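Local atomic coordinates of beta-mannosidase (Trichoderma harzianum, PDB entry 4CVU), a protein that hydrolyses beta-mannosidic bonds as a family 2 glycoside hydrolase, probably releasing mannose from the non-reducing ends of beta-mannosides. Residues D232-R237 and N528-S533; F875-T880 and K912-T917; P54-L59 and F395-T400; A585-R590 and Q688-G693. All coordinates share one frame; numbering follows the deposited sequence.

How the contacts relate
Three of the four contacts involve the (beta/alpha)8 barrel expected of a family 2 glycosidase. Contacts 1 and 3 dock separate beta domains onto it, the immunoglobulin-like one through 232-237 and the galactose-binding-like one through 54-59. Their segments alternate along the chain, and their centres are 32 Å apart. Contact 4 packs a loop against the helix 664-692, its nearest atoms about 15 Å from those of contact 1. Contact 2 joins two strands inside the C-terminal Ig-fold domain, on the opposite side of the chain's centre from contact 1, 48 Å between their centres. The sugar in contact 1 belongs to a glycan attached to the protein and marks no substrate pocket.

Contact 1 of 4, residues D232-R237 and N528-S533; sequences DIDIFR and NSHSIS. With NAG (2-acetamido-2-deoxy-beta-D-glucopyranose), chain E.
Asp234, on the edge strand 227-237 of an immunoglobulin-like beta domain, grips the loop 528-533 that joins helix 506-528 to strand 534-535 of the (beta/alpha)8 barrel. Hydrogen bonds carry the centre. CG of Asp234 is anti to the backbone N (chi1 -164°), and both oxygens beyond it bond to the loop: OD2 uses its syn lone pair for His530 N at 2.6 Å, while OD1 takes the hydroxyl of Ser531, OG lying 2.7 Å away. Asn476 ND2 also bonds to OD1, and Asn476 OD1 pairs with Ser529 OG, so one amide ties strand and loop together and helps fix the rotation of the carboxylate.

At the start of the strand, Asp232 OD2 comes to 2.5 Å from Asn528 O. Arg473 lies beside this pair, hydrogen-bonded to Asn528 OD1 and in a long, weak ion pair with Asp232.

Phe236 and His530 form an oblique aromatic pair, their ring planes 46° apart. His530 CB sits over the face of the Phe236 ring, 3.9 Å from its centroid, and CD2 covers the same ring nearer its rim, 3.5 Å from Phe236 CZ. Beyond it lies a sugar of a glycan attached to the protein: the acetamide oxygen O7 of NAG meets the edge of the imidazole and accepts a weak, bent hydrogen bond from His530 NE2, at 3.1 Å and 133°.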
# COMPACT_ATOMS: atom_id res chain seq x y z
N ASP A 232 -22.54 -40.54 11.04
CA ASP A 232 -22.32 -40.35 12.47
C ASP A 232 -21.71 -41.62 13.02
O ASP A 232 -22.36 -42.69 12.99
CB ASP A 232 -23.65 -40.02 13.17
CG ASP A 232 -23.48 -39.72 14.68
OD1 ASP A 232 -22.47 -40.14 15.31
OD2 ASP A 232 -24.42 -39.08 15.25
N ILE A 233 -20.45 -41.54 13.47
CA ILE A 233 -19.79 -42.62 14.21
C ILE A 233 -19.68 -42.16 15.64
O ILE A 233 -19.16 -41.02 15.91
CB ILE A 233 -18.38 -42.93 13.69
CG1 ILE A 233 -18.37 -43.21 12.17
CG2 ILE A 233 -17.79 -44.11 14.44
CD1 ILE A 233 -19.19 -44.40 11.74
N ASP A 234 -20.19 -42.97 16.55
CA ASP A 234 -20.18 -42.65 17.98
C ASP A 234 -19.50 -43.82 18.69
O ASP A 234 -20.05 -44.93 18.74
CB ASP A 234 -21.61 -42.44 18.50
CG ASP A 234 -21.66 -41.74 19.85
OD1 ASP A 234 -20.65 -41.11 20.31
OD2 ASP A 234 -22.73 -41.79 20.47
N ILE A 235 -18.27 -43.58 19.13
CA ILE A 235 -17.53 -44.56 19.90
C ILE A 235 -17.54 -44.11 21.35
O ILE A 235 -17.05 -43.02 21.68
CB ILE A 235 -16.11 -44.70 19.40
CG1 ILE A 235 -16.12 -45.17 17.94
CG2 ILE A 235 -15.39 -45.72 20.25
CD1 ILE A 235 -14.76 -45.24 17.30
N PHE A 236 -18.15 -44.93 22.19
CA PHE A 236 -18.31 -44.61 23.61
C PHE A 236 -18.14 -45.88 24.46
O PHE A 236 -18.07 -46.98 23.92
CB PHE A 236 -19.68 -43.97 23.87
CG PHE A 236 -20.84 -44.76 23.35
CD1 PHE A 236 -21.16 -44.75 21.99
CD2 PHE A 236 -21.61 -45.53 24.21
CE1 PHE A 236 -22.22 -45.47 21.51
CE2 PHE A 236 -22.68 -46.27 23.73
CZ PHE A 236 -22.97 -46.25 22.38
N ARG A 237 -18.05 -45.70 25.77
CA ARG A 237 -18.00 -46.83 26.69
C ARG A 237 -19.42 -47.30 26.91
O ARG A 237 -20.37 -46.50 26.97
CB ARG A 237 -17.36 -46.43 28.03
CG ARG A 237 -15.88 -46.05 27.96
CD ARG A 237 -14.98 -47.28 27.94
NE ARG A 237 -13.56 -46.95 27.91
CZ ARG A 237 -12.57 -47.84 28.05
NH1 ARG A 237 -12.84 -49.13 28.25
NH2 ARG A 237 -11.30 -47.45 28.00
N ASN A 528 -27.93 -38.05 18.97
CA ASN A 528 -26.87 -38.37 17.98
C ASN A 528 -25.47 -38.60 18.54
O ASN A 528 -24.53 -38.84 17.77
CB ASN A 528 -26.87 -37.28 16.90
CG ASN A 528 -28.10 -37.37 16.00
OD1 ASN A 528 -28.16 -38.20 15.10
ND2 ASN A 528 -29.08 -36.51 16.25
N SER A 529 -25.34 -38.56 19.86
CA SER A 529 -24.04 -38.76 20.52
C SER A 529 -24.22 -39.17 21.98
O SER A 529 -24.95 -38.51 22.71
CB SER A 529 -23.21 -37.44 20.47
OG SER A 529 -21.89 -37.67 20.91
N HIS A 530 -23.54 -40.25 22.38
CA HIS A 530 -23.46 -40.66 23.81
C HIS A 530 -22.14 -40.18 24.45
O HIS A 530 -22.00 -40.22 25.66
CB HIS A 530 -23.56 -42.20 23.98
CG HIS A 530 -24.86 -42.79 23.53
ND1 HIS A 530 -26.03 -42.64 24.25
CD2 HIS A 530 -25.17 -43.55 22.46
CE1 HIS A 530 -27.01 -43.27 23.61
NE2 HIS A 530 -26.51 -43.83 22.53
N SER A 531 -21.21 -39.72 23.60
CA SER A 531 -19.83 -39.49 23.99
C SER A 531 -19.48 -38.01 24.31
O SER A 531 -18.55 -37.74 25.07
CB SER A 531 -18.91 -40.02 22.88
OG SER A 531 -19.15 -39.38 21.65
N ILE A 532 -20.23 -37.07 23.74
CA ILE A 532 -19.86 -35.65 23.83
C ILE A 532 -20.76 -34.89 24.79
O ILE A 532 -21.97 -34.81 24.57
CB ILE A 532 -19.92 -34.98 22.47
CG1 ILE A 532 -18.98 -35.69 21.48
CG2 ILE A 532 -19.56 -33.50 22.61
CD1 ILE A 532 -17.54 -35.80 21.92
N SER A 533 -20.15 -34.31 25.83
CA SER A 533 -20.89 -33.53 26.85
C SER A 533 -21.33 -32.15 26.34
O SER A 533 -20.85 -31.67 25.31
CB SER A 533 -20.04 -33.33 28.10
OG SER A 533 -19.59 -34.54 28.62
C1 NAG E . -26.84 -45.15 17.30
C2 NAG E . -27.78 -45.46 18.46
C3 NAG E . -29.21 -45.19 18.04
C4 NAG E . -29.35 -43.73 17.56
C5 NAG E . -28.29 -43.44 16.50
C6 NAG E . -28.19 -41.99 16.05
C7 NAG E . -27.02 -47.20 20.01
C8 NAG E . -26.88 -48.67 20.27
N2 NAG E . -27.59 -46.85 18.86
O3 NAG E . -30.04 -45.43 19.15
O4 NAG E . -30.63 -43.52 17.00
O5 NAG E . -27.01 -43.80 16.96
O6 NAG E . -27.31 -41.95 14.94
O7 NAG E . -26.63 -46.39 20.85

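Contact 2 of 4, residues F875-T880 and K912-T917; sequences FTVEAT and KEVGFT
Phe875 and Val914 form an antiparallel hydrogen-bonded pair in which each residue both donates to and accepts from the other: Phe875 N reaches Val914 O at 2.8 Å, and Val914 N reaches Phe875 O at the same 2.8 Å. Two residues on, Val877 and Lys912 repeat the pairing less evenly, the bond from Val877 N to Lys912 O measuring 3.0 Å and the return bond from Lys912 N to Val877 O a weak 3.3 Å. Thr876 and Glu913 make the non-hydrogen-bonded pair between them, and here Glu913 CA gives a CA-H...O contact to Phe875 O at 3.3 Å. The two strands are twisted, their directions 144° apart.

Phe875, Val877, Lys912 and Val914 share one face of the sheet; Thr876 and Glu913 lie on the other, where Thr876 OG1 touches Glu913 CG. CG of Phe875 stands beside its own backbone N (chi1 -70°), and the ring presents its edge to Val914 O, which lies in the ring plane 3.5 Å from Phe875 CD2. Phe916 CB comes up to that edge too. CG2 of Val877 and CG2 of Val914 meet diagonally at 4.4 Å. Lys912 bends in its outer chain, and its NZ makes a salt bridge with Asp901 and a cation-pi contact with Phe904.

Such pairing is the framework of the Ig-fold domain. Strand 874-879 is flanked by 864-869 and 911-921, the latter in turn by 895-899, and strand 904-906 packs Phe904 and Leu906 against the face bearing Val877 and Val914.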
# COMPACT_ATOMS: atom_id res chain seq x y z
N PHE A 875 20.87 -19.09 15.70
CA PHE A 875 21.31 -17.73 15.91
C PHE A 875 21.99 -17.72 17.25
O PHE A 875 21.48 -18.32 18.21
CB PHE A 875 20.12 -16.74 15.91
CG PHE A 875 19.48 -16.55 14.58
CD1 PHE A 875 19.95 -15.58 13.70
CD2 PHE A 875 18.42 -17.34 14.21
CE1 PHE A 875 19.37 -15.42 12.46
CE2 PHE A 875 17.83 -17.18 12.97
CZ PHE A 875 18.31 -16.21 12.10
N THR A 876 23.13 -17.05 17.34
CA THR A 876 23.72 -16.81 18.64
C THR A 876 23.51 -15.33 18.99
O THR A 876 23.81 -14.46 18.19
CB THR A 876 25.22 -17.23 18.69
OG1 THR A 876 25.31 -18.66 18.67
CG2 THR A 876 25.89 -16.75 19.95
N VAL A 877 23.03 -15.10 20.20
CA VAL A 877 22.71 -13.80 20.74
C VAL A 877 23.56 -13.58 21.98
O VAL A 877 23.58 -14.42 22.86
CB VAL A 877 21.22 -13.73 21.17
CG1 VAL A 877 20.83 -12.32 21.58
CG2 VAL A 877 20.33 -14.23 20.06
N GLU A 878 24.28 -12.46 22.05
CA GLU A 878 25.15 -12.20 23.19
C GLU A 878 25.04 -10.77 23.70
O GLU A 878 25.17 -9.85 22.94
CB GLU A 878 26.61 -12.51 22.82
CG GLU A 878 27.53 -12.67 24.02
CD GLU A 878 29.01 -12.79 23.63
OE1 GLU A 878 29.33 -12.85 22.41
OE2 GLU A 878 29.85 -12.82 24.56
N ALA A 879 24.76 -10.61 24.99
CA ALA A 879 24.85 -9.30 25.62
C ALA A 879 26.31 -9.08 26.05
O ALA A 879 26.83 -9.83 26.87
CB ALA A 879 23.91 -9.22 26.80
N THR A 880 26.95 -8.06 25.48
CA THR A 880 28.39 -7.82 25.64
C THR A 880 28.73 -6.85 26.80
O THR A 880 29.78 -7.00 27.46
CB THR A 880 28.95 -7.33 24.27
OG1 THR A 880 28.97 -8.45 23.38
CG2 THR A 880 30.32 -6.79 24.36
N LYS A 912 23.36 -17.38 24.32
CA LYS A 912 22.13 -18.07 24.03
C LYS A 912 22.06 -18.42 22.56
O LYS A 912 22.32 -17.60 21.71
CB LYS A 912 20.92 -17.21 24.40
CG LYS A 912 19.63 -17.97 24.09
CD LYS A 912 18.40 -17.21 24.50
CE LYS A 912 17.77 -17.77 25.76
NZ LYS A 912 16.90 -18.93 25.48
N GLU A 913 21.67 -19.65 22.29
CA GLU A 913 21.38 -20.10 20.96
C GLU A 913 19.87 -20.13 20.76
O GLU A 913 19.12 -20.58 21.64
CB GLU A 913 21.93 -21.48 20.74
CG GLU A 913 23.44 -21.57 20.91
CD GLU A 913 23.93 -22.97 20.66
OE1 GLU A 913 23.04 -23.82 20.44
OE2 GLU A 913 25.19 -23.22 20.69
N VAL A 914 19.43 -19.65 19.61
CA VAL A 914 17.99 -19.62 19.28
C VAL A 914 17.82 -20.12 17.87
O VAL A 914 18.35 -19.54 16.94
CB VAL A 914 17.43 -18.18 19.40
CG1 VAL A 914 15.96 -18.15 19.06
CG2 VAL A 914 17.65 -17.60 20.81
N GLY A 915 17.10 -21.23 17.71
CA GLY A 915 16.70 -21.73 16.38
C GLY A 915 15.37 -21.15 15.91
O GLY A 915 14.68 -20.47 16.67
N PHE A 916 15.01 -21.44 14.67
CA PHE A 916 13.81 -20.93 14.02
C PHE A 916 13.18 -22.09 13.25
O PHE A 916 13.85 -22.78 12.49
CB PHE A 916 14.18 -19.80 13.04
CG PHE A 916 13.01 -19.04 12.46
CD1 PHE A 916 12.46 -17.95 13.13
CD2 PHE A 916 12.49 -19.36 11.22
CE1 PHE A 916 11.40 -17.23 12.60
CE2 PHE A 916 11.44 -18.63 10.66
CZ PHE A 916 10.89 -17.57 11.36
N THR A 917 11.88 -22.28 13.46
CA THR A 917 11.09 -23.21 12.64
C THR A 917 10.68 -22.53 11.34
O THR A 917 9.81 -21.68 11.34
CB THR A 917 9.88 -23.66 13.44
OG1 THR A 917 10.35 -24.29 14.64
CG2 THR A 917 9.00 -24.61 12.66

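Contact 3 of 4, residues P54-L59 and F395-T400; sequences PSQAHL and FWPRVT
Phe395 fills the angle between His58 and Leu59 at the start of helix 57-63. CG of Phe395 lies anti to its carbonyl carbon (chi1 -45°), which brings it up to Leu59 CD2 at 3.6 Å; Phe395 CE1 is met by His58 CB at 3.5 Å, and the two aromatic rings themselves lie oblique, their planes 34° apart. At the ring's edge, in its plane, stands Gln56 OE1, which is 3.3 Å from Phe395 CB and 3.2 Å from Pro397 CD. This carbonyl oxygen is buried among C-H groups and finds no hydrogen-bond partner in the model. The other end of the amide does better: Gln56 NE2 and Trp396 N both donate to one water, at 3.1 and 3.0 Å respectively, which bridges the segments.

Leu59 reaches further along 395-400, CD1 touching Pro397 CB, while CD2 packs 3.7 Å from Arg398 CD and over a face of the guanidinium. Salt bridges from Arg398 NE to Asp393 and from NH1 to Glu69 hold that group in place, and Asp393 also accepts a hydrogen bond from Phe395 N. An alanine in place of Phe395 would probably open a gap beside His58 and take the ring away from Leu59 CD2, leaving that methyl with CB and Arg398.

The contact sets the galactose-binding-like domain against the barrel. Backbone bonds tie Ser55 to Pro211 and Ala57 to Val209, and Tyr89 and Trp87 of strand 87-91 touch Ser55 and Ala57; across the interface, 395-400 follows strand 380-389 and leads into helix 401-413.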
# COMPACT_ATOMS: atom_id res chain seq x y z
N PRO A 54 -15.61 -24.02 -5.02
CA PRO A 54 -16.20 -23.09 -4.04
C PRO A 54 -15.55 -21.67 -4.05
O PRO A 54 -14.37 -21.54 -4.30
CB PRO A 54 -15.90 -23.76 -2.70
CG PRO A 54 -15.36 -25.12 -2.99
CD PRO A 54 -14.82 -25.09 -4.38
N SER A 55 -16.35 -20.65 -3.79
CA SER A 55 -15.88 -19.29 -3.60
C SER A 55 -16.94 -18.39 -2.95
O SER A 55 -18.01 -18.83 -2.63
CB SER A 55 -15.50 -18.68 -4.94
OG SER A 55 -14.70 -17.53 -4.76
N GLN A 56 -16.60 -17.11 -2.81
CA GLN A 56 -17.55 -16.07 -2.51
C GLN A 56 -17.27 -14.88 -3.42
O GLN A 56 -16.16 -14.71 -3.88
CB GLN A 56 -17.45 -15.65 -1.05
CG GLN A 56 -17.92 -16.70 -0.06
CD GLN A 56 -17.28 -16.54 1.33
OE1 GLN A 56 -16.14 -16.12 1.43
NE2 GLN A 56 -18.04 -16.87 2.40
N ALA A 57 -18.27 -14.04 -3.65
CA ALA A 57 -18.19 -12.99 -4.65
C ALA A 57 -17.04 -11.99 -4.47
O ALA A 57 -16.39 -11.63 -5.45
CB ALA A 57 -19.54 -12.26 -4.74
N HIS A 58 -16.76 -11.57 -3.22
CA HIS A 58 -15.57 -10.73 -2.95
C HIS A 58 -14.31 -11.34 -3.55
O HIS A 58 -13.49 -10.63 -4.18
CB HIS A 58 -15.34 -10.51 -1.48
CG HIS A 58 -16.41 -9.72 -0.82
ND1 HIS A 58 -17.65 -10.26 -0.55
CD2 HIS A 58 -16.43 -8.45 -0.38
CE1 HIS A 58 -18.40 -9.33 0.02
NE2 HIS A 58 -17.68 -8.22 0.13
N LEU A 59 -14.15 -12.65 -3.40
CA LEU A 59 -12.91 -13.29 -3.87
C LEU A 59 -12.86 -13.32 -5.41
O LEU A 59 -11.80 -13.13 -5.98
CB LEU A 59 -12.71 -14.69 -3.27
CG LEU A 59 -12.75 -14.76 -1.73
CD1 LEU A 59 -12.66 -16.22 -1.30
CD2 LEU A 59 -11.68 -13.88 -1.08
N PHE A 395 -13.08 -14.71 4.51
CA PHE A 395 -13.55 -15.52 3.40
C PHE A 395 -13.06 -16.97 3.53
O PHE A 395 -11.95 -17.32 3.16
CB PHE A 395 -13.12 -14.89 2.08
CG PHE A 395 -13.36 -13.42 2.04
CD1 PHE A 395 -14.64 -12.91 1.83
CD2 PHE A 395 -12.35 -12.55 2.24
CE1 PHE A 395 -14.86 -11.54 1.80
CE2 PHE A 395 -12.56 -11.19 2.24
CZ PHE A 395 -13.83 -10.68 2.02
N TRP A 396 -13.92 -17.80 4.07
CA TRP A 396 -13.55 -19.18 4.41
C TRP A 396 -13.02 -19.96 3.21
O TRP A 396 -12.06 -20.70 3.36
CB TRP A 396 -14.73 -19.92 5.07
CG TRP A 396 -14.74 -19.77 6.59
CD1 TRP A 396 -15.53 -18.94 7.33
CD2 TRP A 396 -13.88 -20.43 7.51
NE1 TRP A 396 -15.22 -19.06 8.68
CE2 TRP A 396 -14.21 -19.98 8.81
CE3 TRP A 396 -12.88 -21.39 7.36
CZ2 TRP A 396 -13.59 -20.46 9.92
CZ3 TRP A 396 -12.25 -21.85 8.47
CH2 TRP A 396 -12.62 -21.40 9.76
N PRO A 397 -13.59 -19.75 2.02
CA PRO A 397 -13.02 -20.50 0.91
C PRO A 397 -11.51 -20.38 0.68
O PRO A 397 -10.91 -21.32 0.17
CB PRO A 397 -13.80 -19.98 -0.28
CG PRO A 397 -15.13 -19.62 0.28
CD PRO A 397 -14.77 -18.99 1.61
N ARG A 398 -10.89 -19.25 1.04
CA ARG A 398 -9.46 -19.13 0.73
C ARG A 398 -8.58 -19.64 1.86
O ARG A 398 -7.35 -19.59 1.78
CB ARG A 398 -9.09 -17.67 0.34
CG ARG A 398 -9.27 -16.62 1.41
CD ARG A 398 -8.82 -15.27 0.83
NE ARG A 398 -9.03 -14.17 1.75
CZ ARG A 398 -8.60 -12.93 1.54
NH1 ARG A 398 -8.00 -12.62 0.39
NH2 ARG A 398 -8.78 -11.99 2.45
N VAL A 399 -9.20 -20.15 2.94
CA VAL A 399 -8.44 -20.74 3.98
C VAL A 399 -7.87 -22.09 3.57
O VAL A 399 -8.62 -23.03 3.33
CB VAL A 399 -9.28 -20.92 5.23
CG1 VAL A 399 -8.49 -21.67 6.27
CG2 VAL A 399 -9.70 -19.57 5.73
N THR A 400 -6.54 -22.19 3.54
CA THR A 400 -5.86 -23.34 3.06
C THR A 400 -5.33 -24.26 4.15
O THR A 400 -5.22 -23.91 5.37
CB THR A 400 -4.66 -22.98 2.19
OG1 THR A 400 -3.69 -22.26 2.98
CG2 THR A 400 -5.11 -22.18 0.98
O HOH W 1 -16.46 -16.61 5.07

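Contact 4 of 4, residues A585-R590 and Q688-G693; sequences AYPVGR and QFYRRG
Tyr586 and Phe689 lie across from each other with their CA atoms 8.2 Å apart, the loop 585-590 passing beside the C-terminal part of helix 664-692. A T-shaped (edge-to-face) aromatic pair fills that distance, within the barrel domain. Tyr586 turns its edge to the face of Phe689, planes 77° apart, with Tyr586 CD2 at 3.8 Å from Phe689 CG. Tyr586 CB lies over the same ring in a CH-pi contact, 3.6 Å from Phe689 CE2. CG of Phe689 is anti to the backbone N (chi1 166°); the ring's rim meets Pro587 O in plane, and Phe689 CZ is touched by Val588 CG2 at 4.4 Å. An alanine at Phe689 would probably leave the Tyr586 ring without the face it leans on and open a gap under Pro587 and Val588.

Both tyrosine hydroxyls are satisfied beyond the pair. Tyr586 OH bonds to Ser580 O and to Ser685 OG, one helical turn before Phe689, which helps fix the ring against the helix. Tyr690 OH pairs with Glu686 and also rests on the pyrrolidine of Pro587, 3.9 Å from its CD.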
# COMPACT_ATOMS: atom_id res chain seq x y z
N ALA A 585 -7.22 -8.44 41.78
CA ALA A 585 -8.27 -8.09 40.85
C ALA A 585 -8.69 -9.23 39.89
O ALA A 585 -9.74 -9.11 39.25
CB ALA A 585 -7.88 -6.85 40.05
N TYR A 586 -7.91 -10.31 39.83
CA TYR A 586 -8.24 -11.46 38.98
C TYR A 586 -9.36 -12.37 39.55
O TYR A 586 -9.50 -12.51 40.75
CB TYR A 586 -7.00 -12.30 38.66
CG TYR A 586 -5.82 -11.55 38.06
CD1 TYR A 586 -5.95 -10.29 37.48
CD2 TYR A 586 -4.55 -12.13 38.08
CE1 TYR A 586 -4.84 -9.63 36.95
CE2 TYR A 586 -3.44 -11.48 37.58
CZ TYR A 586 -3.57 -10.24 37.02
OH TYR A 586 -2.46 -9.66 36.49
N PRO A 587 -10.17 -12.97 38.66
CA PRO A 587 -11.31 -13.77 39.16
C PRO A 587 -10.86 -15.12 39.72
O PRO A 587 -9.97 -15.75 39.15
CB PRO A 587 -12.16 -13.97 37.90
CG PRO A 587 -11.19 -13.88 36.77
CD PRO A 587 -10.17 -12.85 37.19
N VAL A 588 -11.43 -15.53 40.86
CA VAL A 588 -11.21 -16.87 41.43
C VAL A 588 -12.25 -17.87 40.91
O VAL A 588 -13.36 -17.87 41.38
CB VAL A 588 -11.20 -16.81 42.99
CG1 VAL A 588 -11.05 -18.20 43.58
CG2 VAL A 588 -10.02 -15.96 43.49
N GLY A 589 -11.89 -18.69 39.91
CA GLY A 589 -12.81 -19.67 39.33
C GLY A 589 -12.24 -21.06 39.09
O GLY A 589 -11.11 -21.35 39.49
N ARG A 590 -13.01 -21.91 38.44
CA ARG A 590 -12.62 -23.30 38.20
C ARG A 590 -11.85 -23.47 36.86
O ARG A 590 -11.22 -24.51 36.59
CB ARG A 590 -13.88 -24.17 38.12
CG ARG A 590 -14.86 -24.09 39.29
CD ARG A 590 -14.36 -24.76 40.57
NE ARG A 590 -15.45 -24.75 41.55
CZ ARG A 590 -15.33 -25.00 42.85
NH1 ARG A 590 -14.15 -25.30 43.40
NH2 ARG A 590 -16.42 -24.94 43.62
N GLN A 688 -0.14 -17.56 35.16
CA GLN A 688 0.54 -18.15 36.30
C GLN A 688 -0.39 -18.15 37.53
O GLN A 688 -0.34 -19.05 38.35
CB GLN A 688 1.84 -17.42 36.61
CG GLN A 688 1.70 -15.98 37.10
CD GLN A 688 3.04 -15.32 37.40
OE1 GLN A 688 4.04 -15.51 36.68
NE2 GLN A 688 3.08 -14.54 38.49
N PHE A 689 -1.24 -17.15 37.64
CA PHE A 689 -2.24 -17.09 38.74
C PHE A 689 -3.34 -18.17 38.58
O PHE A 689 -3.72 -18.84 39.54
CB PHE A 689 -2.85 -15.69 38.80
CG PHE A 689 -4.08 -15.59 39.63
CD1 PHE A 689 -3.99 -15.30 40.97
CD2 PHE A 689 -5.32 -15.78 39.06
CE1 PHE A 689 -5.12 -15.21 41.73
CE2 PHE A 689 -6.47 -15.71 39.83
CZ PHE A 689 -6.36 -15.42 41.17
N TYR A 690 -3.83 -18.35 37.36
CA TYR A 690 -4.80 -19.42 37.08
C TYR A 690 -4.19 -20.82 37.36
O TYR A 690 -4.82 -21.66 38.00
CB TYR A 690 -5.34 -19.36 35.64
CG TYR A 690 -6.11 -18.11 35.30
CD1 TYR A 690 -7.00 -17.54 36.21
CD2 TYR A 690 -5.89 -17.44 34.07
CE1 TYR A 690 -7.66 -16.35 35.91
CE2 TYR A 690 -6.55 -16.26 33.78
CZ TYR A 690 -7.44 -15.72 34.69
OH TYR A 690 -8.12 -14.52 34.39
N ARG A 691 -2.96 -21.03 36.88
CA ARG A 691 -2.31 -22.32 37.06
C ARG A 691 -2.00 -22.70 38.49
O ARG A 691 -2.18 -23.83 38.85
CB ARG A 691 -1.03 -22.38 36.31
CG ARG A 691 -1.28 -22.43 34.81
CD ARG A 691 0.02 -22.80 34.13
NE ARG A 691 0.44 -24.18 34.42
CZ ARG A 691 1.49 -24.76 33.82
NH1 ARG A 691 2.19 -24.08 32.90
NH2 ARG A 691 1.82 -26.02 34.10
N ARG A 692 -1.45 -21.77 39.24
CA ARG A 692 -1.27 -21.94 40.71
C ARG A 692 -2.57 -22.34 41.43
O ARG A 692 -2.57 -23.05 42.46
CB ARG A 692 -0.72 -20.65 41.32
CG ARG A 692 -0.48 -20.75 42.83
CD ARG A 692 -0.02 -19.46 43.46
NE ARG A 692 -1.03 -18.42 43.39
CZ ARG A 692 -0.87 -17.17 43.84
NH1 ARG A 692 0.27 -16.80 44.42
NH2 ARG A 692 -1.86 -16.29 43.69
N GLY A 693 -3.68 -21.81 40.95
CA GLY A 693 -4.99 -22.15 41.48
C GLY A 693 -5.35 -23.64 41.43
O GLY A 693 -6.24 -24.05 42.13